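Local coordinates for putative poly(3-hydroxybutyrate) depolymerase LpqC (Bordetella parapertussis 12822, PDB 3D0K), which is probably a serine hydrolase of the alpha/beta-hydrolase fold that cleaves ester bonds of poly(3-hydroxybutyrate) or related substrates, at residues A[59-64]-A[99-104]; A[118-123]-A[151-156]; A[174-179]-A[223-228]. One frame throughout, in Å; residues are numbered along the deposited sequence.

Contact 1 (A[59-64]-A[99-104]); sequences VQHGVL and ESYNNG
Strand 56-60 of the central sheet runs out into the loop of H61 and G62, a place where alpha/beta hydrolases commonly keep an H-G pair, and there H61 and Q60 receive the ring of Y101 from the loop after helix 97-100. Y101 sends CG anti to its own nitrogen (chi1 178°), which carries the phenol straight across to the strand end. Its hydroxyl donates to the backbone carbonyl: OH of Y101 lies 2.7 Å from O of H61, tilted 18° from the plane of that carbonyl. The H61 ring folds over the phenol, CE1 of H61 standing 3.2 Å from CZ of Y101 above the rim of one face. The two planes are inclined at 38°. Two bonds hold the imidazole: ND1 of H61 donates to O of G62 at 3.0 Å, on a lone pair of an acceptor tilted from the ring plane, and NE2 is hydrogen-bonded to N of F90. Q60 passes beside the hydroxyl, its CB 3.3 Å from OH of Y101. F153 of helix 149-160 meets Y101 as well. The buried join of strand end and loop is consistent with the loop that contributes to the oxyanion hole of alpha/beta hydrolases.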
ATOM      1  N   VAL A  59      -5.951  -1.232  -3.123  1.00 16.22           N
ATOM      2  CA  VAL A  59      -4.984  -2.337  -3.294  1.00 16.38           C
ATOM      3  C   VAL A  59      -3.843  -1.860  -4.168  1.00 17.19           C
ATOM      4  O   VAL A  59      -4.086  -1.438  -5.312  1.00 17.16           O
ATOM      5  CB  VAL A  59      -5.703  -3.551  -3.939  1.00 18.21           C
ATOM      6  CG1 VAL A  59      -4.728  -4.623  -4.298  1.00 20.15           C
ATOM      7  CG2 VAL A  59      -6.797  -4.082  -3.014  1.00 17.24           C
ATOM      8  N   GLN A  60      -2.597  -1.945  -3.687  1.00 17.35           N
ATOM      9  CA  GLN A  60      -1.457  -1.535  -4.522  1.00 15.74           C
ATOM     10  C   GLN A  60      -0.635  -2.707  -5.066  1.00 16.23           C
ATOM     11  O   GLN A  60      -0.160  -3.509  -4.284  1.00 14.74           O
ATOM     12  CB  GLN A  60      -0.547  -0.583  -3.786  1.00 17.77           C
ATOM     13  CG  GLN A  60      -1.215   0.762  -3.428  1.00 17.56           C
ATOM     14  CD  GLN A  60      -1.567   1.555  -4.690  1.00 20.39           C
ATOM     15  OE1 GLN A  60      -0.932   1.381  -5.769  1.00 25.65           O
ATOM     16  NE2 GLN A  60      -2.546   2.436  -4.570  1.00 20.52           N
ATOM     17  N   HIS A  61      -0.486  -2.741  -6.387  1.00 15.75           N
ATOM     18  CA  HIS A  61       0.162  -3.847  -7.154  1.00 17.12           C
ATOM     19  C   HIS A  61       1.655  -3.906  -6.855  1.00 17.85           C
ATOM     20  O   HIS A  61       2.224  -2.957  -6.322  1.00 17.95           O
ATOM     21  CB  HIS A  61      -0.087  -3.641  -8.674  1.00 18.16           C
ATOM     22  CG  HIS A  61       0.321  -2.277  -9.202  1.00 15.57           C
ATOM     23  ND1 HIS A  61       1.605  -1.777  -9.108  1.00 18.75           N
ATOM     24  CD2 HIS A  61      -0.404  -1.313  -9.837  1.00 18.25           C
ATOM     25  CE1 HIS A  61       1.655  -0.573  -9.654  1.00 16.69           C
ATOM     26  NE2 HIS A  61       0.453  -0.285 -10.125  1.00 18.64           N
ATOM     27  N   GLY A  62       2.320  -5.007  -7.209  1.00 18.05           N
ATOM     28  CA  GLY A  62       3.768  -5.005  -7.053  1.00 18.93           C
ATOM     29  C   GLY A  62       4.475  -4.494  -8.314  1.00 19.70           C
ATOM     30  O   GLY A  62       3.948  -3.625  -9.046  1.00 20.03           O
ATOM     31  N   VAL A  63       5.634  -5.085  -8.583  1.00 21.19           N
ATOM     32  CA  VAL A  63       6.598  -4.588  -9.572  1.00 22.63           C
ATOM     33  C   VAL A  63       6.090  -4.721 -11.018  1.00 23.30           C
ATOM     34  O   VAL A  63       6.385  -3.861 -11.873  1.00 23.22           O
ATOM     35  CB  VAL A  63       8.011  -5.262  -9.364  1.00 23.04           C
ATOM     36  CG1 VAL A  63       7.986  -6.751  -9.741  1.00 22.97           C
ATOM     37  CG2 VAL A  63       9.118  -4.480 -10.130  1.00 24.84           C
ATOM     38  N   LEU A  64       5.259  -5.746 -11.246  1.00 22.29           N
ATOM     39  CA  LEU A  64       4.684  -5.998 -12.584  1.00 23.51           C
ATOM     40  C   LEU A  64       3.677  -4.929 -13.023  1.00 22.69           C
ATOM     41  O   LEU A  64       3.329  -4.867 -14.205  1.00 23.40           O
ATOM     42  CB  LEU A  64       4.021  -7.377 -12.621  1.00 24.23           C
ATOM     43  CG  LEU A  64       4.937  -8.543 -12.196  1.00 25.41           C
ATOM     44  CD1 LEU A  64       4.117  -9.848 -12.147  1.00 28.60           C
ATOM     45  CD2 LEU A  64       6.103  -8.659 -13.126  1.00 29.70           C
ATOM     46  N   GLU A  99      11.769   4.567  -9.039  1.00 18.24           N
ATOM     47  CA  GLU A  99      11.768   5.998  -8.707  1.00 18.11           C
ATOM     48  C   GLU A  99      10.359   6.596  -8.714  1.00 18.71           C
ATOM     49  O   GLU A  99      10.036   7.446  -7.863  1.00 18.75           O
ATOM     50  CB  GLU A  99      12.737   6.803  -9.620  1.00 17.45           C
ATOM     51  CG  GLU A  99      14.230   6.431  -9.373  1.00 20.82           C
ATOM     52  CD  GLU A  99      14.694   5.169 -10.151  1.00 21.62           C
ATOM     53  OE1 GLU A  99      15.919   4.929 -10.115  1.00 26.62           O
ATOM     54  OE2 GLU A  99      13.887   4.457 -10.833  1.00 18.45           O
ATOM     55  N   SER A 100       9.507   6.146  -9.652  1.00 18.70           N
ATOM     56  CA  SER A 100       8.205   6.777  -9.837  1.00 18.44           C
ATOM     57  C   SER A 100       7.125   6.105  -9.029  1.00 18.00           C
ATOM     58  O   SER A 100       6.110   6.745  -8.697  1.00 19.16           O
ATOM     59  CB  SER A 100       7.759   6.731 -11.316  1.00 18.78           C
ATOM     60  OG  SER A 100       8.771   7.245 -12.183  1.00 20.33           O
ATOM     61  N   TYR A 101       7.273   4.806  -8.804  1.00 16.04           N
ATOM     62  CA  TYR A 101       6.224   4.079  -8.125  1.00 16.72           C
ATOM     63  C   TYR A 101       6.631   3.780  -6.660  1.00 17.15           C
ATOM     64  O   TYR A 101       6.183   4.474  -5.762  1.00 17.87           O
ATOM     65  CB  TYR A 101       5.844   2.777  -8.887  1.00 16.68           C
ATOM     66  CG  TYR A 101       4.771   1.961  -8.144  1.00 17.72           C
ATOM     67  CD1 TYR A 101       3.555   2.557  -7.781  1.00 17.23           C
ATOM     68  CD2 TYR A 101       4.962   0.593  -7.859  1.00 15.74           C
ATOM     69  CE1 TYR A 101       2.564   1.819  -7.137  1.00 18.53           C
ATOM     70  CE2 TYR A 101       3.953  -0.176  -7.178  1.00 18.01           C
ATOM     71  CZ  TYR A 101       2.758   0.475  -6.833  1.00 16.89           C
ATOM     72  OH  TYR A 101       1.780  -0.255  -6.170  1.00 20.12           O
ATOM     73  N   ASN A 102       7.449   2.734  -6.449  1.00 17.10           N
ATOM     74  CA  ASN A 102       7.990   2.415  -5.115  1.00 17.18           C
ATOM     75  C   ASN A 102       8.406   3.650  -4.268  1.00 16.48           C
ATOM     76  O   ASN A 102       8.123   3.700  -3.059  1.00 17.00           O
ATOM     77  CB  ASN A 102       9.244   1.517  -5.167  1.00 14.92           C
ATOM     78  CG  ASN A 102       9.132   0.294  -6.039  1.00 18.26           C
ATOM     79  OD1 ASN A 102       9.737  -0.772  -5.693  1.00 22.05           O
ATOM     80  ND2 ASN A 102       8.472   0.414  -7.188  1.00 13.10           N
ATOM     81  N   ASN A 103       9.184   4.560  -4.869  1.00 16.17           N
ATOM     82  CA  ASN A 103       9.796   5.706  -4.182  1.00 16.64           C
ATOM     83  C   ASN A 103       8.982   7.009  -4.294  1.00 17.08           C
ATOM     84  O   ASN A 103       9.424   8.085  -3.811  1.00 18.08           O
ATOM     85  CB  ASN A 103      11.234   5.997  -4.691  1.00 17.17           C
ATOM     86  CG  ASN A 103      12.187   4.780  -4.609  1.00 19.25           C
ATOM     87  OD1 ASN A 103      13.344   4.844  -5.100  1.00 20.93           O
ATOM     88  ND2 ASN A 103      11.722   3.686  -4.033  1.00 16.73           N
ATOM     89  N   GLY A 104       7.808   6.929  -4.921  1.00 15.37           N
ATOM     90  CA  GLY A 104       6.840   8.052  -4.823  1.00 16.13           C
ATOM     91  C   GLY A 104       7.200   9.329  -5.619  1.00 17.18           C
ATOM     92  O   GLY A 104       6.619  10.387  -5.377  1.00 17.35           O
TER

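Contact 2 (A[118-123]-A[151-156]); sequences GWTYAL and GQFVHR. With SO4 (sulfate ion), chain E.
Y121 and F153 meet edge to face, the edge of the tyrosine directed at the phenylalanine ring with the planes at 87°. CD1 of Y121 lies over the centre of the F153 ring, 3.6 Å from CE2 of F153. The phenylalanine is swung off its helix with CG anti to the backbone N (chi1 -177°), which lays its face across the path of the tyrosine. At the rim of that same ring, in its plane, CG2 of T120 comes within 3.8 Å of CE2 of F153; the threonine hydroxyl is turned to O of S100 instead. Y121 thus touches F153 and R156, three residues apart on helix 149-160. One face of its ring lies over the backbone of R156, and OH of Y121 stands 3.1 Å from CB of R156, with CD bordering it too. That hydroxyl is satisfied by O of N102. Only the guanidinium end of R156 leads away: NH1 of R156 donates to OE1 of Q152 at 2.9 Å, a bent bond with its acceptor tilted out of the guanidinium plane, while NE is bonded to OG1 of T178. NE2 of Q152 holds a sulfate, 2.8 Å from O1 of the ion. The probable nucleophile elbow leads into helix 149-160, and the turn before helix 122-133 packs on it, consistent with the helical layer covering the sheet of an alpha/beta hydrolase.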
ATOM      1  N   GLY A 118       2.909  16.296  -3.684  1.00 23.43           N
ATOM      2  CA  GLY A 118       3.152  15.983  -5.085  1.00 21.77           C
ATOM      3  C   GLY A 118       3.643  14.558  -5.302  1.00 21.44           C
ATOM      4  O   GLY A 118       3.823  14.125  -6.456  1.00 20.80           O
ATOM      5  N   TRP A 119       3.911  13.843  -4.216  1.00 19.49           N
ATOM      6  CA  TRP A 119       4.445  12.478  -4.352  1.00 18.80           C
ATOM      7  C   TRP A 119       3.347  11.549  -4.849  1.00 18.71           C
ATOM      8  O   TRP A 119       2.151  11.823  -4.669  1.00 17.22           O
ATOM      9  CB  TRP A 119       5.054  11.945  -3.033  1.00 18.65           C
ATOM     10  CG  TRP A 119       6.239  12.731  -2.492  1.00 20.47           C
ATOM     11  CD1 TRP A 119       6.718  13.949  -2.935  1.00 21.02           C
ATOM     12  CD2 TRP A 119       7.064  12.350  -1.403  1.00 18.84           C
ATOM     13  NE1 TRP A 119       7.796  14.333  -2.167  1.00 21.15           N
ATOM     14  CE2 TRP A 119       8.038  13.365  -1.232  1.00 18.56           C
ATOM     15  CE3 TRP A 119       7.098  11.225  -0.559  1.00 20.31           C
ATOM     16  CZ2 TRP A 119       9.017  13.294  -0.245  1.00 22.02           C
ATOM     17  CZ3 TRP A 119       8.082  11.161   0.444  1.00 20.87           C
ATOM     18  CH2 TRP A 119       9.016  12.190   0.588  1.00 19.79           C
ATOM     19  N   THR A 120       3.756  10.459  -5.508  1.00 17.43           N
ATOM     20  CA  THR A 120       2.807   9.470  -6.060  1.00 18.64           C
ATOM     21  C   THR A 120       1.861   8.997  -4.927  1.00 19.08           C
ATOM     22  O   THR A 120       0.659   8.781  -5.155  1.00 19.15           O
ATOM     23  CB  THR A 120       3.551   8.253  -6.647  1.00 18.33           C
ATOM     24  OG1 THR A 120       4.692   8.695  -7.388  1.00 19.26           O
ATOM     25  CG2 THR A 120       2.591   7.393  -7.591  1.00 17.41           C
ATOM     26  N   TYR A 121       2.393   8.874  -3.702  1.00 18.06           N
ATOM     27  CA  TYR A 121       1.603   8.369  -2.554  1.00 17.74           C
ATOM     28  C   TYR A 121       0.362   9.212  -2.283  1.00 19.36           C
ATOM     29  O   TYR A 121      -0.654   8.678  -1.807  1.00 20.45           O
ATOM     30  CB  TYR A 121       2.428   8.375  -1.279  1.00 16.28           C
ATOM     31  CG  TYR A 121       3.803   7.699  -1.431  1.00 16.17           C
ATOM     32  CD1 TYR A 121       3.940   6.538  -2.193  1.00 17.58           C
ATOM     33  CD2 TYR A 121       4.940   8.246  -0.813  1.00 15.26           C
ATOM     34  CE1 TYR A 121       5.211   5.939  -2.365  1.00 15.63           C
ATOM     35  CE2 TYR A 121       6.202   7.656  -0.946  1.00 14.46           C
ATOM     36  CZ  TYR A 121       6.317   6.508  -1.735  1.00 16.66           C
ATOM     37  OH  TYR A 121       7.586   5.908  -1.821  1.00 14.83           O
ATOM     38  N   ALA A 122       0.488  10.525  -2.492  1.00 19.37           N
ATOM     39  CA  ALA A 122      -0.570  11.508  -2.153  1.00 19.84           C
ATOM     40  C   ALA A 122      -1.829  11.371  -3.028  1.00 20.35           C
ATOM     41  O   ALA A 122      -2.915  11.900  -2.689  1.00 22.33           O
ATOM     42  CB  ALA A 122      -0.011  12.950  -2.273  1.00 19.73           C
ATOM     43  N   LEU A 123      -1.676  10.703  -4.159  1.00 18.78           N
ATOM     44  CA  LEU A 123      -2.765  10.433  -5.083  1.00 18.09           C
ATOM     45  C   LEU A 123      -3.815   9.528  -4.459  1.00 19.00           C
ATOM     46  O   LEU A 123      -4.994   9.634  -4.806  1.00 19.29           O
ATOM     47  CB  LEU A 123      -2.203   9.771  -6.344  1.00 19.46           C
ATOM     48  CG  LEU A 123      -1.356  10.717  -7.213  1.00 20.55           C
ATOM     49  CD1 LEU A 123      -0.759   9.952  -8.349  1.00 22.06           C
ATOM     50  CD2 LEU A 123      -2.233  11.858  -7.756  1.00 22.69           C
ATOM     51  N   GLY A 151       3.873  -2.886  -1.331  1.00 16.06           N
ATOM     52  CA  GLY A 151       4.061  -2.822   0.138  1.00 16.31           C
ATOM     53  C   GLY A 151       5.201  -1.795   0.425  1.00 17.84           C
ATOM     54  O   GLY A 151       5.185  -1.117   1.472  1.00 16.59           O
ATOM     55  N   GLN A 152       6.172  -1.665  -0.490  1.00 16.93           N
ATOM     56  CA  GLN A 152       7.118  -0.500  -0.403  1.00 16.61           C
ATOM     57  C   GLN A 152       6.329   0.836  -0.475  1.00 17.27           C
ATOM     58  O   GLN A 152       6.511   1.713   0.360  1.00 17.14           O
ATOM     59  CB  GLN A 152       8.139  -0.536  -1.493  1.00 17.39           C
ATOM     60  CG  GLN A 152       9.053  -1.745  -1.444  1.00 17.12           C
ATOM     61  CD  GLN A 152      10.159  -1.627  -2.464  1.00 19.82           C
ATOM     62  OE1 GLN A 152      10.645  -0.544  -2.698  1.00 19.68           O
ATOM     63  NE2 GLN A 152      10.588  -2.760  -3.045  1.00 21.04           N
ATOM     64  N   PHE A 153       5.446   0.956  -1.468  1.00 16.66           N
ATOM     65  CA  PHE A 153       4.609   2.155  -1.644  1.00 17.99           C
ATOM     66  C   PHE A 153       3.799   2.481  -0.386  1.00 17.68           C
ATOM     67  O   PHE A 153       3.791   3.627   0.065  1.00 18.28           O
ATOM     68  CB  PHE A 153       3.695   1.874  -2.849  1.00 17.57           C
ATOM     69  CG  PHE A 153       2.783   3.008  -3.271  1.00 17.12           C
ATOM     70  CD1 PHE A 153       1.539   3.203  -2.638  1.00 17.87           C
ATOM     71  CD2 PHE A 153       3.114   3.799  -4.378  1.00 16.07           C
ATOM     72  CE1 PHE A 153       0.688   4.201  -3.060  1.00 15.38           C
ATOM     73  CE2 PHE A 153       2.212   4.799  -4.827  1.00 19.24           C
ATOM     74  CZ  PHE A 153       1.012   4.968  -4.175  1.00 18.32           C
ATOM     75  N   VAL A 154       3.117   1.475   0.168  1.00 17.47           N
ATOM     76  CA  VAL A 154       2.236   1.701   1.302  1.00 16.86           C
ATOM     77  C   VAL A 154       2.974   2.203   2.559  1.00 17.62           C
ATOM     78  O   VAL A 154       2.515   3.164   3.201  1.00 16.18           O
ATOM     79  CB  VAL A 154       1.370   0.441   1.565  1.00 17.04           C
ATOM     80  CG1 VAL A 154       0.717   0.439   2.979  1.00 18.61           C
ATOM     81  CG2 VAL A 154       0.352   0.270   0.440  1.00 16.03           C
ATOM     82  N   HIS A 155       4.110   1.574   2.914  1.00 16.11           N
ATOM     83  CA  HIS A 155       4.806   2.023   4.153  1.00 17.77           C
ATOM     84  C   HIS A 155       5.466   3.386   3.983  1.00 18.28           C
ATOM     85  O   HIS A 155       5.554   4.151   4.940  1.00 18.52           O
ATOM     86  CB  HIS A 155       5.768   0.971   4.761  1.00 17.88           C
ATOM     87  CG  HIS A 155       7.083   0.830   4.055  1.00 20.54           C
ATOM     88  ND1 HIS A 155       8.232   1.466   4.490  1.00 22.31           N
ATOM     89  CD2 HIS A 155       7.461   0.032   3.027  1.00 17.70           C
ATOM     90  CE1 HIS A 155       9.253   1.107   3.712  1.00 13.83           C
ATOM     91  NE2 HIS A 155       8.800   0.272   2.794  1.00 23.13           N
ATOM     92  N   ARG A 156       5.826   3.710   2.747  1.00 16.86           N
ATOM     93  CA  ARG A 156       6.440   5.020   2.447  1.00 17.44           C
ATOM     94  C   ARG A 156       5.324   6.074   2.375  1.00 17.68           C
ATOM     95  O   ARG A 156       5.558   7.214   2.708  1.00 16.85           O
ATOM     96  CB  ARG A 156       7.211   4.981   1.145  1.00 16.89           C
ATOM     97  CG  ARG A 156       8.471   4.105   1.308  1.00 15.25           C
ATOM     98  CD  ARG A 156       9.354   4.076   0.084  1.00 15.53           C
ATOM     99  NE  ARG A 156      10.452   3.141   0.427  1.00 19.51           N
ATOM    100  CZ  ARG A 156      10.994   2.230  -0.374  1.00 22.26           C
ATOM    101  NH1 ARG A 156      10.619   2.117  -1.644  1.00 17.35           N
ATOM    102  NH2 ARG A 156      11.959   1.427   0.092  1.00 23.80           N
TER
HETATM  103  S   SO4 E 304       9.869  -5.943  -4.495  1.00 31.61           S
HETATM  104  O1  SO4 E 304       9.169  -5.193  -3.451  1.00 29.14           O
HETATM  105  O2  SO4 E 304      10.993  -5.100  -4.930  1.00 34.35           O
HETATM  106  O3  SO4 E 304      10.413  -7.207  -4.088  1.00 34.06           O
HETATM  107  O4  SO4 E 304       9.097  -6.070  -5.714  1.00 36.43           O

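Contact 3 (A[174-179]-A[223-228]). With SO4 (sulfate ion), chain E.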
ATOM      1  N   PRO A 174       7.070  -6.331   1.494  1.00 17.72           N
ATOM      2  CA  PRO A 174       7.891  -5.347   0.767  1.00 17.98           C
ATOM      3  C   PRO A 174       9.295  -5.898   0.469  1.00 17.45           C
ATOM      4  O   PRO A 174       9.867  -6.576   1.339  1.00 16.82           O
ATOM      5  CB  PRO A 174       8.024  -4.170   1.773  1.00 18.79           C
ATOM      6  CG  PRO A 174       6.777  -4.303   2.653  1.00 18.32           C
ATOM      7  CD  PRO A 174       6.601  -5.806   2.804  1.00 19.61           C
ATOM      8  N   GLY A 175       9.866  -5.546  -0.703  1.00 16.35           N
ATOM      9  CA  GLY A 175      11.224  -6.001  -1.062  1.00 17.36           C
ATOM     10  C   GLY A 175      12.291  -5.377  -0.149  1.00 17.74           C
ATOM     11  O   GLY A 175      13.285  -6.018   0.144  1.00 18.85           O
ATOM     12  N   TRP A 176      12.089  -4.136   0.298  1.00 17.13           N
ATOM     13  CA  TRP A 176      12.997  -3.494   1.257  1.00 17.73           C
ATOM     14  C   TRP A 176      12.280  -2.246   1.811  1.00 17.82           C
ATOM     15  O   TRP A 176      11.197  -1.914   1.357  1.00 17.49           O
ATOM     16  CB  TRP A 176      14.359  -3.121   0.604  1.00 18.29           C
ATOM     17  CG  TRP A 176      14.330  -1.901  -0.222  1.00 20.56           C
ATOM     18  CD1 TRP A 176      13.623  -1.711  -1.393  1.00 22.90           C
ATOM     19  CD2 TRP A 176      15.048  -0.677   0.016  1.00 22.02           C
ATOM     20  NE1 TRP A 176      13.853  -0.440  -1.867  1.00 22.83           N
ATOM     21  CE2 TRP A 176      14.741   0.203  -1.050  1.00 24.53           C
ATOM     22  CE3 TRP A 176      15.955  -0.257   1.001  1.00 21.83           C
ATOM     23  CZ2 TRP A 176      15.267   1.512  -1.137  1.00 21.27           C
ATOM     24  CZ3 TRP A 176      16.506   1.067   0.899  1.00 22.91           C
ATOM     25  CH2 TRP A 176      16.152   1.913  -0.155  1.00 23.51           C
ATOM     26  N   TYR A 177      12.890  -1.571   2.774  1.00 17.59           N
ATOM     27  CA  TYR A 177      12.142  -0.605   3.565  1.00 17.86           C
ATOM     28  C   TYR A 177      12.912   0.699   3.694  1.00 18.99           C
ATOM     29  O   TYR A 177      14.150   0.741   3.824  1.00 18.29           O
ATOM     30  CB  TYR A 177      11.914  -1.151   4.987  1.00 17.96           C
ATOM     31  CG  TYR A 177      11.052  -2.385   5.076  1.00 17.25           C
ATOM     32  CD1 TYR A 177       9.669  -2.272   5.379  1.00 18.42           C
ATOM     33  CD2 TYR A 177      11.583  -3.662   4.800  1.00 17.62           C
ATOM     34  CE1 TYR A 177       8.864  -3.388   5.446  1.00 18.24           C
ATOM     35  CE2 TYR A 177      10.769  -4.797   4.859  1.00 16.64           C
ATOM     36  CZ  TYR A 177       9.415  -4.630   5.191  1.00 17.79           C
ATOM     37  OH  TYR A 177       8.619  -5.732   5.250  1.00 17.54           O
ATOM     38  N   THR A 178      12.141   1.765   3.784  1.00 16.91           N
ATOM     39  CA  THR A 178      12.663   3.058   4.273  1.00 17.45           C
ATOM     40  C   THR A 178      12.689   2.927   5.803  1.00 16.38           C
ATOM     41  O   THR A 178      11.632   2.769   6.454  1.00 18.06           O
ATOM     42  CB  THR A 178      11.644   4.172   3.931  1.00 16.23           C
ATOM     43  OG1 THR A 178      11.642   4.391   2.496  1.00 20.15           O
ATOM     44  CG2 THR A 178      12.082   5.496   4.591  1.00 17.89           C
ATOM     45  N   LEU A 179      13.870   3.038   6.386  1.00 16.87           N
ATOM     46  CA  LEU A 179      13.984   2.854   7.831  1.00 18.40           C
ATOM     47  C   LEU A 179      13.541   4.114   8.568  1.00 17.90           C
ATOM     48  O   LEU A 179      13.712   5.195   8.053  1.00 18.76           O
ATOM     49  CB  LEU A 179      15.451   2.564   8.177  1.00 17.96           C
ATOM     50  CG  LEU A 179      15.989   1.343   7.454  1.00 18.95           C
ATOM     51  CD1 LEU A 179      17.515   1.218   7.707  1.00 25.02           C
ATOM     52  CD2 LEU A 179      15.222   0.117   7.942  1.00 22.88           C
ATOM     53  N   ASN A 223      14.410 -10.192  -9.126  1.00 46.40           N
ATOM     54  CA  ASN A 223      13.599  -9.029  -8.820  1.00 45.30           C
ATOM     55  C   ASN A 223      13.731  -8.539  -7.374  1.00 43.58           C
ATOM     56  O   ASN A 223      13.165  -7.505  -7.018  1.00 44.05           O
ATOM     57  CB  ASN A 223      12.145  -9.323  -9.149  1.00 45.98           C
ATOM     58  CG  ASN A 223      11.870  -9.298 -10.647  1.00 49.04           C
ATOM     59  OD1 ASN A 223      12.792  -9.120 -11.468  1.00 49.83           O
ATOM     60  ND2 ASN A 223      10.589  -9.470 -11.018  1.00 51.29           N
ATOM     61  N   LEU A 224      14.487  -9.268  -6.555  1.00 40.89           N
ATOM     62  CA  LEU A 224      14.706  -8.891  -5.158  1.00 39.14           C
ATOM     63  C   LEU A 224      15.614  -7.665  -5.064  1.00 37.64           C
ATOM     64  O   LEU A 224      16.733  -7.702  -5.580  1.00 37.22           O
ATOM     65  CB  LEU A 224      15.318 -10.060  -4.391  1.00 38.67           C
ATOM     66  CG  LEU A 224      15.681  -9.909  -2.903  1.00 39.10           C
ATOM     67  CD1 LEU A 224      14.470  -9.865  -1.972  1.00 37.40           C
ATOM     68  CD2 LEU A 224      16.632 -11.037  -2.487  1.00 39.68           C
ATOM     69  N   PRO A 225      15.153  -6.580  -4.402  1.00 36.27           N
ATOM     70  CA  PRO A 225      16.011  -5.401  -4.286  1.00 35.60           C
ATOM     71  C   PRO A 225      17.413  -5.770  -3.770  1.00 35.80           C
ATOM     72  O   PRO A 225      17.550  -6.377  -2.700  1.00 35.82           O
ATOM     73  CB  PRO A 225      15.249  -4.500  -3.304  1.00 35.47           C
ATOM     74  CG  PRO A 225      13.799  -4.868  -3.537  1.00 35.01           C
ATOM     75  CD  PRO A 225      13.837  -6.365  -3.760  1.00 36.23           C
ATOM     76  N   SER A 226      18.427  -5.422  -4.553  1.00 35.05           N
ATOM     77  CA  SER A 226      19.793  -5.872  -4.310  1.00 35.24           C
ATOM     78  C   SER A 226      20.827  -4.768  -4.186  1.00 34.60           C
ATOM     79  O   SER A 226      22.013  -5.073  -4.174  1.00 33.33           O
ATOM     80  CB  SER A 226      20.246  -6.869  -5.409  1.00 35.91           C
ATOM     81  OG  SER A 226      19.558  -8.112  -5.262  1.00 40.05           O
ATOM     82  N   GLU A 227      20.400  -3.509  -4.089  1.00 33.90           N
ATOM     83  CA  GLU A 227      21.329  -2.417  -3.744  1.00 34.58           C
ATOM     84  C   GLU A 227      21.840  -2.539  -2.302  1.00 32.65           C
ATOM     85  O   GLU A 227      21.191  -3.195  -1.454  1.00 32.10           O
ATOM     86  CB  GLU A 227      20.676  -1.058  -3.976  1.00 34.80           C
ATOM     87  CG  GLU A 227      20.650  -0.689  -5.476  1.00 39.31           C
ATOM     88  CD  GLU A 227      20.060   0.706  -5.765  1.00 40.88           C
ATOM     89  OE1 GLU A 227      19.031   1.079  -5.130  1.00 49.12           O
ATOM     90  OE2 GLU A 227      20.620   1.420  -6.646  1.00 48.08           O
ATOM     91  N   PRO A 228      22.993  -1.906  -1.998  1.00 31.17           N
ATOM     92  CA  PRO A 228      23.573  -2.122  -0.671  1.00 29.34           C
ATOM     93  C   PRO A 228      22.617  -1.813   0.492  1.00 28.13           C
ATOM     94  O   PRO A 228      22.639  -2.519   1.511  1.00 26.24           O
ATOM     95  CB  PRO A 228      24.784  -1.184  -0.661  1.00 28.75           C
ATOM     96  CG  PRO A 228      25.145  -1.064  -2.112  1.00 29.67           C
ATOM     97  CD  PRO A 228      23.834  -1.002  -2.820  1.00 30.87           C
TER
HETATM   98  S   SO4 E 304       9.869  -5.943  -4.495  1.00 31.61           S
HETATM   99  O1  SO4 E 304       9.169  -5.193  -3.451  1.00 29.14           O
HETATM  100  O2  SO4 E 304      10.993  -5.100  -4.930  1.00 34.35           O
HETATM  101  O3  SO4 E 304      10.413  -7.207  -4.088  1.00 34.06           O
HETATM  102  O4  SO4 E 304       9.097  -6.070  -5.714  1.00 36.43           O
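P225 presses its ring against G175 and W176, and this small apolar patch carries most of the meeting of the two loops. CG of P225 lies 3.7 Å from C of G175. Its neighbour in the ring, CB of P225, is 3.8 Å from CD1 of W176, so the proline touches the pyrrole part of the indole and crosses it obliquely. W176 holds its CG between the backbone N and the carbonyl carbon (chi1 78°), a setting that turns the indole to the proline. The backbone of G175 lies close to both CG of P225 and a sulfate that sits beside both loops. The backbone N of G175 gives the ion a weak hydrogen bond, 2.9 Å to O1 of the sulfate, and CG of P225 lies 3.1 Å from O2 of the same ion. R237 also bonds it, as does Q152, in an anion pocket that lies near the probable catalytic residues, though the sulfate itself is likely to come from the crystallisation liquor.

The next shell sets the loops in place. R240 uses NH1 for both backbone carbonyls, O of G175 and O of P225, and thereby ties the two segments together. Within 223-228, OG of S226 donates to O of L224 at 2.9 Å. The indole also packs on Q152 and R156 of helix 149-160 and on A229 and A230 of helix 228-231, whose N-cap position is E227. The contact therefore joins the loop after strand 168-172 to the loop after strand 209-213, with helices 149-160 and 237-255 beside them.

The three contacts illustrate how chemistry follows depth in such a fold. Contacts 1 and 2 are core: every touching residue is buried, their centres are about 8 Å apart, and they share the surroundings of helix 149-160. Contact 3 is partly buried and lies farther from the middle of the chain, where two loops meet near the probable active site. Contact 1 combines one directed hydrogen bond with ring contact, contact 2 relies on aromatic and aliphatic packing across its segments, and contact 3 on a proline against a glycine backbone and an indole. Direct ties join them: OH of Y121 to O of N102, and NE of R156 to OG1 of T178. Contacts 2 and 3 border the same sulfate.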